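Local coordinates for isochorismatase hydrolase (Alkaliphilus metalliredigens, PDB 3HB7), which probably acts as a hydrolase of the isochorismatase family, on a substrate that is not defined, at residues I58-R63 against V98-H103; S104-T109 against R135-D140; D14-F19 against S83-E88; A9-D14 against H54-Q59. All coordinates share one frame; numbering follows the deposited sequence.

Interaction 1. Residues I58-R63 against V98-H103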
loop_
_atom_site.group_PDB
_atom_site.type_symbol
_atom_site.label_atom_id
_atom_site.label_comp_id
_atom_site.label_asym_id
_atom_site.label_seq_id
_atom_site.Cartn_x
_atom_site.Cartn_y
_atom_site.Cartn_z
ATOM N N ILE E 58 36.574 -22.506 17.259
ATOM C CA ILE E 58 36.226 -21.295 17.933
ATOM C C ILE E 58 34.823 -21.333 18.449
ATOM O O ILE E 58 33.896 -21.546 17.719
ATOM C CB ILE E 58 36.446 -20.131 17.015
ATOM C CG1 ILE E 58 37.897 -20.132 16.607
ATOM C CG2 ILE E 58 36.143 -18.856 17.714
ATOM C CD1 ILE E 58 38.182 -19.332 15.480
ATOM N N GLN E 59 34.683 -21.126 19.736
ATOM C CA GLN E 59 33.403 -21.180 20.373
ATOM C C GLN E 59 33.086 -19.923 21.140
ATOM O O GLN E 59 33.876 -19.445 21.897
ATOM C CB GLN E 59 33.334 -22.376 21.309
ATOM C CG GLN E 59 34.061 -22.184 22.574
ATOM C CD GLN E 59 34.129 -23.396 23.431
ATOM O OE1 GLN E 59 33.162 -24.090 23.576
ATOM N NE2 GLN E 59 35.273 -23.676 23.968
ATOM N N GLU E 60 31.885 -19.427 20.943
ATOM C CA GLU E 60 31.368 -18.321 21.702
ATOM C C GLU E 60 31.143 -18.798 23.101
ATOM O O GLU E 60 30.578 -19.836 23.299
ATOM C CB GLU E 60 30.055 -17.871 21.099
ATOM C CG GLU E 60 29.334 -16.824 21.863
ATOM C CD GLU E 60 28.139 -16.289 21.119
ATOM O OE1 GLU E 60 27.027 -16.457 21.591
ATOM O OE2 GLU E 60 28.308 -15.713 20.053
ATOM N N ALA E 61 31.636 -18.037 24.058
ATOM C CA ALA E 61 31.550 -18.365 25.453
ATOM C C ALA E 61 31.344 -17.157 26.350
ATOM O O ALA E 61 32.247 -16.734 26.997
ATOM C CB ALA E 61 32.771 -19.108 25.865
ATOM N N HIS E 62 30.147 -16.628 26.403
ATOM C CA HIS E 62 29.902 -15.412 27.138
ATOM C C HIS E 62 29.946 -15.644 28.614
ATOM O O HIS E 62 29.795 -16.738 29.060
ATOM C CB HIS E 62 28.553 -14.835 26.767
ATOM C CG HIS E 62 28.515 -14.234 25.409
ATOM N ND1 HIS E 62 28.778 -12.911 25.178
ATOM C CD2 HIS E 62 28.258 -14.775 24.206
ATOM C CE1 HIS E 62 28.684 -12.659 23.894
ATOM N NE2 HIS E 62 28.367 -13.776 23.281
ATOM N N ARG E 63 30.134 -14.580 29.366
ATOM C CA ARG E 63 30.022 -14.604 30.803
ATOM C C ARG E 63 28.600 -14.814 31.211
ATOM O O ARG E 63 27.717 -14.281 30.607
ATOM C CB ARG E 63 30.377 -13.258 31.345
ATOM C CG ARG E 63 31.711 -12.798 31.048
ATOM C CD ARG E 63 32.237 -12.095 32.227
ATOM N NE ARG E 63 32.084 -10.676 32.101
ATOM C CZ ARG E 63 31.764 -9.886 33.102
ATOM N NH1 ARG E 63 31.567 -10.386 34.294
ATOM N NH2 ARG E 63 31.644 -8.599 32.910
ATOM N N VAL E 98 39.760 -21.782 20.724
ATOM C CA VAL E 98 39.665 -20.410 21.138
ATOM C C VAL E 98 38.280 -20.086 21.618
ATOM O O VAL E 98 37.320 -20.384 20.975
ATOM C CB VAL E 98 39.993 -19.465 20.020
ATOM C CG1 VAL E 98 40.097 -18.067 20.532
ATOM C CG2 VAL E 98 41.230 -19.851 19.371
ATOM N N GLN E 99 38.195 -19.433 22.754
ATOM C CA GLN E 99 36.933 -18.959 23.251
ATOM C C GLN E 99 36.804 -17.469 23.123
ATOM O O GLN E 99 37.662 -16.743 23.509
ATOM C CB GLN E 99 36.757 -19.361 24.680
ATOM C CG GLN E 99 36.888 -20.815 24.869
ATOM C CD GLN E 99 37.730 -21.165 26.033
ATOM O OE1 GLN E 99 37.211 -21.531 27.067
ATOM N NE2 GLN E 99 39.029 -21.050 25.891
ATOM N N LYS E 100 35.689 -17.042 22.566
ATOM C CA LYS E 100 35.437 -15.655 22.268
ATOM C C LYS E 100 34.138 -15.199 22.888
ATOM O O LYS E 100 33.235 -15.967 23.012
ATOM C CB LYS E 100 35.421 -15.453 20.761
ATOM C CG LYS E 100 34.271 -16.062 20.082
ATOM C CD LYS E 100 34.214 -15.691 18.666
ATOM C CE LYS E 100 33.171 -16.460 17.939
ATOM N NZ LYS E 100 31.815 -15.921 17.956
ATOM N N ARG E 101 34.093 -13.955 23.331
ATOM C CA ARG E 101 32.901 -13.313 23.875
ATOM C C ARG E 101 32.254 -12.259 22.967
ATOM O O ARG E 101 31.301 -11.660 23.348
ATOM C CB ARG E 101 33.210 -12.676 25.228
ATOM C CG ARG E 101 33.794 -13.586 26.262
ATOM C CD ARG E 101 34.387 -12.868 27.470
ATOM N NE ARG E 101 33.530 -11.793 27.901
ATOM C CZ ARG E 101 33.901 -10.756 28.602
ATOM N NH1 ARG E 101 35.131 -10.617 28.998
ATOM N NH2 ARG E 101 33.016 -9.845 28.895
ATOM N N ARG E 102 32.801 -12.038 21.790
ATOM C CA ARG E 102 32.325 -11.047 20.838
ATOM C C ARG E 102 32.325 -11.671 19.459
ATOM O O ARG E 102 32.556 -12.826 19.330
ATOM C CB ARG E 102 33.131 -9.750 20.856
ATOM C CG ARG E 102 32.952 -8.888 22.071
ATOM C CD ARG E 102 31.554 -8.387 22.216
ATOM N NE ARG E 102 31.374 -7.567 23.388
ATOM C CZ ARG E 102 31.057 -8.028 24.573
ATOM N NH1 ARG E 102 30.877 -9.308 24.763
ATOM N NH2 ARG E 102 30.941 -7.204 25.567
ATOM N N HIS E 103 32.005 -10.925 18.432
ATOM C CA HIS E 103 31.822 -11.554 17.149
ATOM C C HIS E 103 33.031 -12.217 16.536
ATOM O O HIS E 103 32.970 -13.327 16.136
ATOM C CB HIS E 103 31.267 -10.547 16.163
ATOM C CG HIS E 103 29.862 -10.135 16.448
ATOM N ND1 HIS E 103 29.299 -9.015 15.910
ATOM C CD2 HIS E 103 28.907 -10.700 17.211
ATOM C CE1 HIS E 103 28.062 -8.899 16.336
ATOM N NE2 HIS E 103 27.798 -9.913 17.120
HETATM O O HOH W 1 31.062 -14.638 20.576
#
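K100 reaches I58 and E60 on the adjacent strand because its first torsion sets CG between the backbone N and the carbonyl carbon (chi1 69°), and its last, after an extended run, turns NZ aside (chi4 87°). On the way CE passes I58 CG2 at 3.8 Å, the two side chains crossing at about a right angle. NZ stops 4.1 Å from E60 OE2, beyond a salt bridge; one water spans the gap, donating to E60 OE2 and R102 O and accepting from K100 NZ. The salt-bridge partner of K100 is D14. Between the parallel backbones Q59 N bonds V98 O at 3.0 Å, K100 N bonds Q59 O, and A61 N reaches K100 O at 2.8 Å. Beyond the strand ends, one face of the H62 ring lies over R101 CA, toward the rim, while R102 NH1 lies at the ring edge and H75 stacks on the ring. An alanine at H62 would remove the ring from over R101 CA and would probably leave H75 without its stacking mate. K100, ending its strand, D14, just after strand 8-13, and C133, which K100 touches, are consistent with the Asp-Lys-Cys catalytic triad of isochorismatase-like cysteine hydrolases.

Interaction 2. Residues S104-T109 against R135-D140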
loop_
_atom_site.group_PDB
_atom_site.type_symbol
_atom_site.label_atom_id
_atom_site.label_comp_id
_atom_site.label_asym_id
_atom_site.label_seq_id
_atom_site.Cartn_x
_atom_site.Cartn_y
_atom_site.Cartn_z
ATOM N N SER E 104 34.126 -11.501 16.464
ATOM C CA SER E 104 35.336 -11.992 15.874
ATOM C C SER E 104 36.041 -13.051 16.688
ATOM O O SER E 104 36.104 -13.005 17.883
ATOM C CB SER E 104 36.273 -10.838 15.640
ATOM O OG SER E 104 37.325 -11.164 14.816
ATOM N N GLY E 105 36.601 -13.995 15.979
ATOM C CA GLY E 105 37.487 -14.971 16.529
ATOM C C GLY E 105 38.714 -14.324 17.105
ATOM O O GLY E 105 39.267 -14.824 18.001
ATOM N N PHE E 106 39.135 -13.212 16.558
ATOM C CA PHE E 106 40.298 -12.508 17.017
ATOM C C PHE E 106 40.075 -11.551 18.171
ATOM O O PHE E 106 41.002 -11.111 18.753
ATOM C CB PHE E 106 40.892 -11.711 15.873
ATOM C CG PHE E 106 41.521 -12.528 14.810
ATOM C CD1 PHE E 106 42.856 -12.756 14.819
ATOM C CD2 PHE E 106 40.786 -13.015 13.759
ATOM C CE1 PHE E 106 43.430 -13.469 13.856
ATOM C CE2 PHE E 106 41.365 -13.723 12.797
ATOM C CZ PHE E 106 42.686 -13.948 12.835
ATOM N N ALA E 107 38.851 -11.202 18.482
ATOM C CA ALA E 107 38.640 -10.082 19.354
ATOM C C ALA E 107 38.799 -10.493 20.804
ATOM O O ALA E 107 38.069 -11.280 21.304
ATOM C CB ALA E 107 37.303 -9.507 19.113
ATOM N N HIS E 108 39.818 -9.947 21.438
ATOM C CA HIS E 108 40.167 -10.233 22.812
ATOM C C HIS E 108 40.590 -11.651 23.048
ATOM O O HIS E 108 40.466 -12.142 24.115
ATOM C CB HIS E 108 39.024 -9.870 23.740
ATOM C CG HIS E 108 38.456 -8.513 23.494
ATOM N ND1 HIS E 108 37.138 -8.304 23.189
ATOM C CD2 HIS E 108 39.036 -7.299 23.494
ATOM C CE1 HIS E 108 36.930 -7.019 23.028
ATOM N NE2 HIS E 108 38.066 -6.390 23.215
ATOM N N THR E 109 41.110 -12.290 22.034
ATOM C CA THR E 109 41.563 -13.645 22.125
ATOM C C THR E 109 43.012 -13.742 21.756
ATOM O O THR E 109 43.622 -12.798 21.356
ATOM C CB THR E 109 40.847 -14.555 21.184
ATOM O OG1 THR E 109 41.245 -14.258 19.861
ATOM C CG2 THR E 109 39.372 -14.431 21.332
ATOM N N ARG E 135 32.110 -13.475 8.931
ATOM C CA ARG E 135 32.587 -12.305 8.254
ATOM C C ARG E 135 33.508 -11.482 9.120
ATOM O O ARG E 135 34.462 -10.939 8.643
ATOM C CB ARG E 135 31.439 -11.469 7.712
ATOM C CG ARG E 135 31.498 -10.021 8.059
ATOM C CD ARG E 135 32.339 -9.239 7.131
ATOM N NE ARG E 135 31.523 -8.607 6.131
ATOM C CZ ARG E 135 31.774 -7.442 5.570
ATOM N NH1 ARG E 135 32.838 -6.738 5.881
ATOM N NH2 ARG E 135 30.945 -6.992 4.671
ATOM N N SER E 136 33.195 -11.390 10.394
ATOM C CA SER E 136 33.996 -10.639 11.328
ATOM C C SER E 136 35.391 -11.184 11.493
ATOM O O SER E 136 36.334 -10.456 11.557
ATOM C CB SER E 136 33.340 -10.653 12.687
ATOM O OG SER E 136 32.308 -9.742 12.730
ATOM N N THR E 137 35.486 -12.488 11.602
ATOM C CA THR E 137 36.744 -13.170 11.710
ATOM C C THR E 137 37.592 -12.991 10.471
ATOM O O THR E 137 38.760 -12.803 10.569
ATOM C CB THR E 137 36.544 -14.610 12.063
ATOM O OG1 THR E 137 35.621 -14.686 13.125
ATOM C CG2 THR E 137 37.783 -15.194 12.519
ATOM N N ALA E 138 36.963 -13.009 9.313
ATOM C CA ALA E 138 37.632 -12.728 8.067
ATOM C C ALA E 138 38.190 -11.334 7.975
ATOM O O ALA E 138 39.260 -11.156 7.490
ATOM C CB ALA E 138 36.718 -12.964 6.927
ATOM N N THR E 139 37.450 -10.345 8.418
ATOM C CA THR E 139 37.928 -8.994 8.418
ATOM C C THR E 139 39.119 -8.821 9.331
ATOM O O THR E 139 40.028 -8.125 9.024
ATOM C CB THR E 139 36.835 -8.047 8.867
ATOM O OG1 THR E 139 35.729 -8.159 7.997
ATOM C CG2 THR E 139 37.296 -6.653 8.857
ATOM N N ASP E 140 39.077 -9.434 10.483
ATOM C CA ASP E 140 40.175 -9.372 11.406
ATOM C C ASP E 140 41.438 -10.040 10.889
ATOM O O ASP E 140 42.492 -9.580 11.129
ATOM C CB ASP E 140 39.773 -9.893 12.773
ATOM C CG ASP E 140 38.954 -8.913 13.538
ATOM O OD1 ASP E 140 38.611 -7.869 13.009
ATOM O OD2 ASP E 140 38.647 -9.187 14.681
#
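S104 and G105 meet T137 and D140 where an ST turn, centred on the S104 hydroxyl, packs against helix 133-143. In the first shell G105 N gives a nearly straight bond to T137 OG1, 3.1 Å long with 161° at the hydrogen. S104 OG donates to D140 OD2; the modelled 2.4 Å between these two oxygens is very short, so the bond's exact length is doubtful. The phenyl of F106 slides past D140 in the opposite direction, with D140 C over one face of the ring, toward the rim, and CD2 3.4 Å from D140 CB; its CE2 touches T137 CG2 at 3.9 Å. The groups are set in place by their own torsions and by bonds behind them. S104 OG stands anti to its own backbone N (chi1 -167°), beside the carbonyl carbon, where it accepts from F106 N at 3.2 Å and closes the ST turn. T137 OG1 is itself fixed by a hydrogen bond to C133 O, one turn back along the helix. A valine in place of T137 would probably leave G105 N without its acceptor and C133 O without that donor. Farther out, L111, D112 and L115 of helix 111-117 pack on the F106 ring, and residues F106 to T109 form a type II beta turn. From the last residue of that turn T109 OG1 donates to G105 O, just before its start, at 2.8 Å, in the carbonyl plane and on a lone pair.

Interaction 3. Residues D14-F19 against S83-E88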
loop_
_atom_site.group_PDB
_atom_site.type_symbol
_atom_site.label_atom_id
_atom_site.label_comp_id
_atom_site.label_asym_id
_atom_site.label_seq_id
_atom_site.Cartn_x
_atom_site.Cartn_y
_atom_site.Cartn_z
ATOM N N ASP E 14 31.865 -21.543 15.648
ATOM C CA ASP E 14 30.612 -21.659 16.340
ATOM C C ASP E 14 29.682 -22.796 15.974
ATOM O O ASP E 14 28.498 -22.679 16.111
ATOM C CB ASP E 14 29.874 -20.342 16.282
ATOM C CG ASP E 14 30.429 -19.331 17.235
ATOM O OD1 ASP E 14 31.223 -19.678 18.099
ATOM O OD2 ASP E 14 30.049 -18.174 17.128
HETATM N N MSE E 15 30.220 -23.927 15.585
HETATM C CA MSE E 15 29.378 -25.053 15.322
HETATM C C MSE E 15 29.132 -25.682 16.653
HETATM O O MSE E 15 29.781 -26.611 17.028
HETATM C CB MSE E 15 30.079 -26.014 14.396
HETATM C CG MSE E 15 30.418 -25.427 13.029
HETATM SE SE MSE E 15 28.981 -24.870 11.948
HETATM C CE MSE E 15 28.244 -26.567 11.597
ATOM N N LEU E 16 28.155 -25.141 17.352
ATOM C CA LEU E 16 27.903 -25.408 18.743
ATOM C C LEU E 16 26.505 -25.926 18.995
ATOM O O LEU E 16 25.653 -25.821 18.168
ATOM C CB LEU E 16 28.106 -24.152 19.560
ATOM C CG LEU E 16 29.297 -23.266 19.291
ATOM C CD1 LEU E 16 29.257 -22.076 20.208
ATOM C CD2 LEU E 16 30.529 -24.026 19.505
ATOM N N ASN E 17 26.307 -26.481 20.174
ATOM C CA ASN E 17 25.106 -27.191 20.517
ATOM C C ASN E 17 23.929 -26.270 20.461
ATOM O O ASN E 17 22.852 -26.666 20.068
ATOM C CB ASN E 17 25.226 -27.868 21.878
ATOM C CG ASN E 17 26.084 -29.099 21.840
ATOM O OD1 ASN E 17 26.325 -29.660 20.808
ATOM N ND2 ASN E 17 26.569 -29.500 22.975
ATOM N N ASP E 18 24.144 -25.037 20.878
ATOM C CA ASP E 18 23.117 -24.019 20.851
ATOM C C ASP E 18 22.644 -23.621 19.479
ATOM O O ASP E 18 21.515 -23.264 19.303
ATOM C CB ASP E 18 23.565 -22.792 21.599
ATOM C CG ASP E 18 23.175 -22.827 23.027
ATOM O OD1 ASP E 18 22.275 -23.574 23.352
ATOM O OD2 ASP E 18 23.756 -22.115 23.835
ATOM N N PHE E 19 23.541 -23.599 18.519
ATOM C CA PHE E 19 23.203 -23.073 17.226
ATOM C C PHE E 19 22.982 -24.085 16.137
ATOM O O PHE E 19 22.381 -23.775 15.135
ATOM C CB PHE E 19 24.278 -22.110 16.754
ATOM C CG PHE E 19 24.655 -21.092 17.754
ATOM C CD1 PHE E 19 23.712 -20.350 18.379
ATOM C CD2 PHE E 19 25.962 -20.881 18.064
ATOM C CE1 PHE E 19 24.065 -19.427 19.274
ATOM C CE2 PHE E 19 26.304 -19.965 18.965
ATOM C CZ PHE E 19 25.358 -19.240 19.569
ATOM N N SER E 83 27.344 -23.951 24.747
ATOM C CA SER E 83 28.645 -23.482 24.316
ATOM C C SER E 83 29.473 -24.511 23.605
ATOM O O SER E 83 30.298 -24.181 22.796
ATOM C CB SER E 83 29.420 -22.918 25.486
ATOM O OG SER E 83 30.327 -21.955 25.056
ATOM N N ASP E 84 29.258 -25.772 23.942
ATOM C CA ASP E 84 30.093 -26.859 23.447
ATOM C C ASP E 84 29.909 -27.209 22.005
ATOM O O ASP E 84 28.878 -26.989 21.437
ATOM C CB ASP E 84 29.931 -28.105 24.298
ATOM C CG ASP E 84 31.230 -28.820 24.518
ATOM O OD1 ASP E 84 32.279 -28.194 24.369
ATOM O OD2 ASP E 84 31.211 -30.007 24.841
ATOM N N PHE E 85 30.946 -27.766 21.424
ATOM C CA PHE E 85 30.895 -28.198 20.057
ATOM C C PHE E 85 29.931 -29.361 19.901
ATOM O O PHE E 85 29.743 -30.144 20.796
ATOM C CB PHE E 85 32.290 -28.530 19.558
ATOM C CG PHE E 85 33.265 -27.434 19.779
ATOM C CD1 PHE E 85 33.355 -26.401 18.914
ATOM C CD2 PHE E 85 34.055 -27.418 20.881
ATOM C CE1 PHE E 85 34.213 -25.393 19.143
ATOM C CE2 PHE E 85 34.904 -26.414 21.099
ATOM C CZ PHE E 85 34.983 -25.407 20.230
ATOM N N ILE E 86 29.285 -29.430 18.765
ATOM C CA ILE E 86 28.465 -30.554 18.471
ATOM C C ILE E 86 29.397 -31.707 18.221
ATOM O O ILE E 86 30.478 -31.530 17.712
ATOM C CB ILE E 86 27.608 -30.290 17.269
ATOM C CG1 ILE E 86 28.473 -29.848 16.118
ATOM C CG2 ILE E 86 26.618 -29.246 17.586
ATOM C CD1 ILE E 86 27.805 -29.906 14.845
ATOM N N PRO E 87 28.950 -32.896 18.550
ATOM C CA PRO E 87 29.773 -34.086 18.503
ATOM C C PRO E 87 30.272 -34.335 17.128
ATOM O O PRO E 87 31.388 -34.741 16.972
ATOM C CB PRO E 87 28.794 -35.166 18.873
ATOM C CG PRO E 87 27.877 -34.512 19.773
ATOM C CD PRO E 87 27.716 -33.125 19.302
ATOM N N GLU E 88 29.466 -34.039 16.138
ATOM C CA GLU E 88 29.814 -34.313 14.770
ATOM C C GLU E 88 31.068 -33.584 14.409
ATOM O O GLU E 88 31.823 -34.027 13.576
ATOM C CB GLU E 88 28.714 -33.874 13.837
ATOM C CG GLU E 88 27.476 -34.699 13.900
ATOM C CD GLU E 88 26.570 -34.313 15.015
ATOM O OE1 GLU E 88 26.961 -33.541 15.873
ATOM O OE2 GLU E 88 25.448 -34.795 15.041
#
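A single backbone bridge between L16 and F85 joins the loop that leaves strand 8-13 to the long connection between strands 53-60 and 96-100. One of its bonds runs from N17 N to D84 O, 2.9 Å long, with the donor almost on the carbonyl's own line (177°). The other, from I86 N to M15 O, is weak at 3.3 Å. M15, a selenomethionine, is the centre of an inverse gamma turn, and this tight bend just after the strand presents its carbonyl to the second loop. The two branches of I86 meet different atoms: CG1, set between the backbone N and the carbonyl carbon (chi1 53°), lies 3.6 Å from M15 O, whereas CG2 comes to 3.3 Å from N17 OD1. The amide of N17 lies beside the D84 side chain and points the same way, its plane perpendicular to the carboxylate. Both polar ends are held elsewhere, N17 ND2 by W81 O and D84 OD2 by the hydroxyl of Y90. L16 and F85 also run side by side, L16 CD2 at 3.7 Å from F85 CD1; the same methyl comes to 3.3 Å from the carbonyl oxygen S83 O. Q59 of strand 53-60 packs on both L16 and F85. Helix 35-47 meets M15 through L38 and I86 through I35.

Interaction 4. Residues A9-D14 against H54-Q59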
loop_
_atom_site.group_PDB
_atom_site.type_symbol
_atom_site.label_atom_id
_atom_site.label_comp_id
_atom_site.label_asym_id
_atom_site.label_seq_id
_atom_site.Cartn_x
_atom_site.Cartn_y
_atom_site.Cartn_z
ATOM N N ALA E 9 45.579 -22.355 8.539
ATOM C CA ALA E 9 44.716 -22.629 9.657
ATOM C C ALA E 9 43.285 -22.547 9.207
ATOM O O ALA E 9 42.888 -21.639 8.522
ATOM C CB ALA E 9 44.964 -21.676 10.749
ATOM N N ILE E 10 42.507 -23.515 9.608
ATOM C CA ILE E 10 41.129 -23.538 9.252
ATOM C C ILE E 10 40.366 -23.264 10.493
ATOM O O ILE E 10 40.482 -23.979 11.442
ATOM C CB ILE E 10 40.758 -24.906 8.723
ATOM C CG1 ILE E 10 41.558 -25.179 7.469
ATOM C CG2 ILE E 10 39.291 -25.000 8.430
ATOM C CD1 ILE E 10 41.232 -26.438 6.827
ATOM N N LEU E 11 39.574 -22.209 10.474
ATOM C CA LEU E 11 38.853 -21.798 11.650
ATOM C C LEU E 11 37.438 -22.285 11.585
ATOM O O LEU E 11 36.730 -22.000 10.679
ATOM C CB LEU E 11 38.888 -20.287 11.790
ATOM C CG LEU E 11 40.273 -19.710 11.605
ATOM C CD1 LEU E 11 40.283 -18.227 11.628
ATOM C CD2 LEU E 11 41.175 -20.228 12.625
ATOM N N VAL E 12 37.035 -23.036 12.576
ATOM C CA VAL E 12 35.722 -23.572 12.576
ATOM C C VAL E 12 34.945 -22.808 13.591
ATOM O O VAL E 12 35.219 -22.868 14.754
ATOM C CB VAL E 12 35.767 -25.045 12.911
ATOM C CG1 VAL E 12 34.429 -25.640 12.825
ATOM C CG2 VAL E 12 36.675 -25.727 11.991
ATOM N N ILE E 13 33.974 -22.060 13.110
ATOM C CA ILE E 13 33.363 -21.044 13.912
ATOM C C ILE E 13 31.976 -21.348 14.363
ATOM O O ILE E 13 31.064 -21.391 13.609
ATOM C CB ILE E 13 33.355 -19.719 13.166
ATOM C CG1 ILE E 13 34.766 -19.196 13.015
ATOM C CG2 ILE E 13 32.555 -18.733 13.891
ATOM C CD1 ILE E 13 34.962 -18.435 11.812
ATOM N N ASP E 14 31.865 -21.543 15.648
ATOM C CA ASP E 14 30.612 -21.659 16.340
ATOM C C ASP E 14 29.682 -22.796 15.974
ATOM O O ASP E 14 28.498 -22.679 16.111
ATOM C CB ASP E 14 29.874 -20.342 16.282
ATOM C CG ASP E 14 30.429 -19.331 17.235
ATOM O OD1 ASP E 14 31.223 -19.678 18.099
ATOM O OD2 ASP E 14 30.049 -18.174 17.128
ATOM N N HIS E 54 46.229 -26.794 9.983
ATOM C CA HIS E 54 45.752 -26.914 11.339
ATOM C C HIS E 54 44.274 -26.674 11.438
ATOM O O HIS E 54 43.728 -25.920 10.691
ATOM C CB HIS E 54 46.405 -25.886 12.226
ATOM C CG HIS E 54 47.882 -26.027 12.356
ATOM N ND1 HIS E 54 48.558 -25.668 13.495
ATOM C CD2 HIS E 54 48.817 -26.454 11.485
ATOM C CE1 HIS E 54 49.844 -25.881 13.328
ATOM N NE2 HIS E 54 50.028 -26.358 12.117
ATOM N N LEU E 55 43.651 -27.292 12.419
ATOM C CA LEU E 55 42.271 -27.053 12.725
ATOM C C LEU E 55 42.212 -26.250 14.002
ATOM O O LEU E 55 42.846 -26.603 14.965
ATOM C CB LEU E 55 41.564 -28.362 12.964
ATOM C CG LEU E 55 40.992 -29.118 11.790
ATOM C CD1 LEU E 55 39.936 -30.061 12.271
ATOM C CD2 LEU E 55 40.452 -28.175 10.792
ATOM N N VAL E 56 41.462 -25.158 13.983
ATOM C CA VAL E 56 41.232 -24.317 15.137
ATOM C C VAL E 56 39.746 -24.222 15.366
ATOM O O VAL E 56 39.016 -23.895 14.484
ATOM C CB VAL E 56 41.786 -22.941 14.893
ATOM C CG1 VAL E 56 41.737 -22.121 16.116
ATOM C CG2 VAL E 56 43.147 -23.024 14.387
ATOM N N HIS E 57 39.294 -24.511 16.562
ATOM C CA HIS E 57 37.875 -24.474 16.840
ATOM C C HIS E 57 37.519 -23.295 17.717
ATOM O O HIS E 57 38.083 -23.099 18.766
ATOM C CB HIS E 57 37.410 -25.750 17.520
ATOM C CG HIS E 57 37.925 -27.001 16.889
ATOM N ND1 HIS E 57 37.160 -27.785 16.062
ATOM C CD2 HIS E 57 39.122 -27.614 16.981
ATOM C CE1 HIS E 57 37.872 -28.807 15.651
ATOM N NE2 HIS E 57 39.066 -28.726 16.193
ATOM N N ILE E 58 36.574 -22.506 17.259
ATOM C CA ILE E 58 36.226 -21.295 17.933
ATOM C C ILE E 58 34.823 -21.333 18.449
ATOM O O ILE E 58 33.896 -21.546 17.719
ATOM C CB ILE E 58 36.446 -20.131 17.015
ATOM C CG1 ILE E 58 37.897 -20.132 16.607
ATOM C CG2 ILE E 58 36.143 -18.856 17.714
ATOM C CD1 ILE E 58 38.182 -19.332 15.480
ATOM N N GLN E 59 34.683 -21.126 19.736
ATOM C CA GLN E 59 33.403 -21.180 20.373
ATOM C C GLN E 59 33.086 -19.923 21.140
ATOM O O GLN E 59 33.876 -19.445 21.897
ATOM C CB GLN E 59 33.334 -22.376 21.309
ATOM C CG GLN E 59 34.061 -22.184 22.574
ATOM C CD GLN E 59 34.129 -23.396 23.431
ATOM O OE1 GLN E 59 33.162 -24.090 23.576
ATOM N NE2 GLN E 59 35.273 -23.676 23.968
#
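L11 packs on V56 and I58 of the neighbouring parallel strand, and its atoms can be followed outward in turn. CB meets the I58 terminal methyl CD1 at 3.9 Å. CG, turned anti to the carbonyl carbon (chi1 -47°), carries two methyls with different partners: CD2 rests 3.6 Å from V56 CB, while CD1 packs on T137 CG2 of helix 133-143. L11 and V56 lie side by side, pointing the same way. On the other face of the sheet, I10 CB touches L55 CD2 at 3.9 Å, and V12 lies near the H57 ring, whose buried ND1 has no partner in the model although NE2 is bonded to E95. Five backbone bonds of 2.9 to 3.0 Å hold the strands in register, from I10 N to H54 O at one end to D14 N to I58 O at the other. D14 then leaves the strand, and its OD1 accepts from E60 N. The pair are inner strands of the sheet of an alpha/beta/alpha sandwich: strand 122-126 flanks 8-13 and strand 96-100 flanks 53-60, helix 35-47 covers I10, V12 and L55, and helix 133-143 lies against L11 and I13.

Interactions 1 and 4 belong to one parallel sheet and share strand 53-60, yet their chemistry differs with position. Interaction 4 is buried near the chain's centre and joins strands through aliphatic packing, whereas interaction 1 reaches the outermost strand of the sheet within this chain and passes from buried charges and a water into exposed arginines. D14 links three contacts, being shared by 3 and 4 and bonded to K100 and E60 of interaction 1. Interaction 3 is a mostly buried meeting of two loops, tied by few backbone bonds, and its F85 packs on H57 and Q59. Interaction 2, a hydroxyl-rich joint of loop and helix, touches 1 and 4 but does not touch interaction 3.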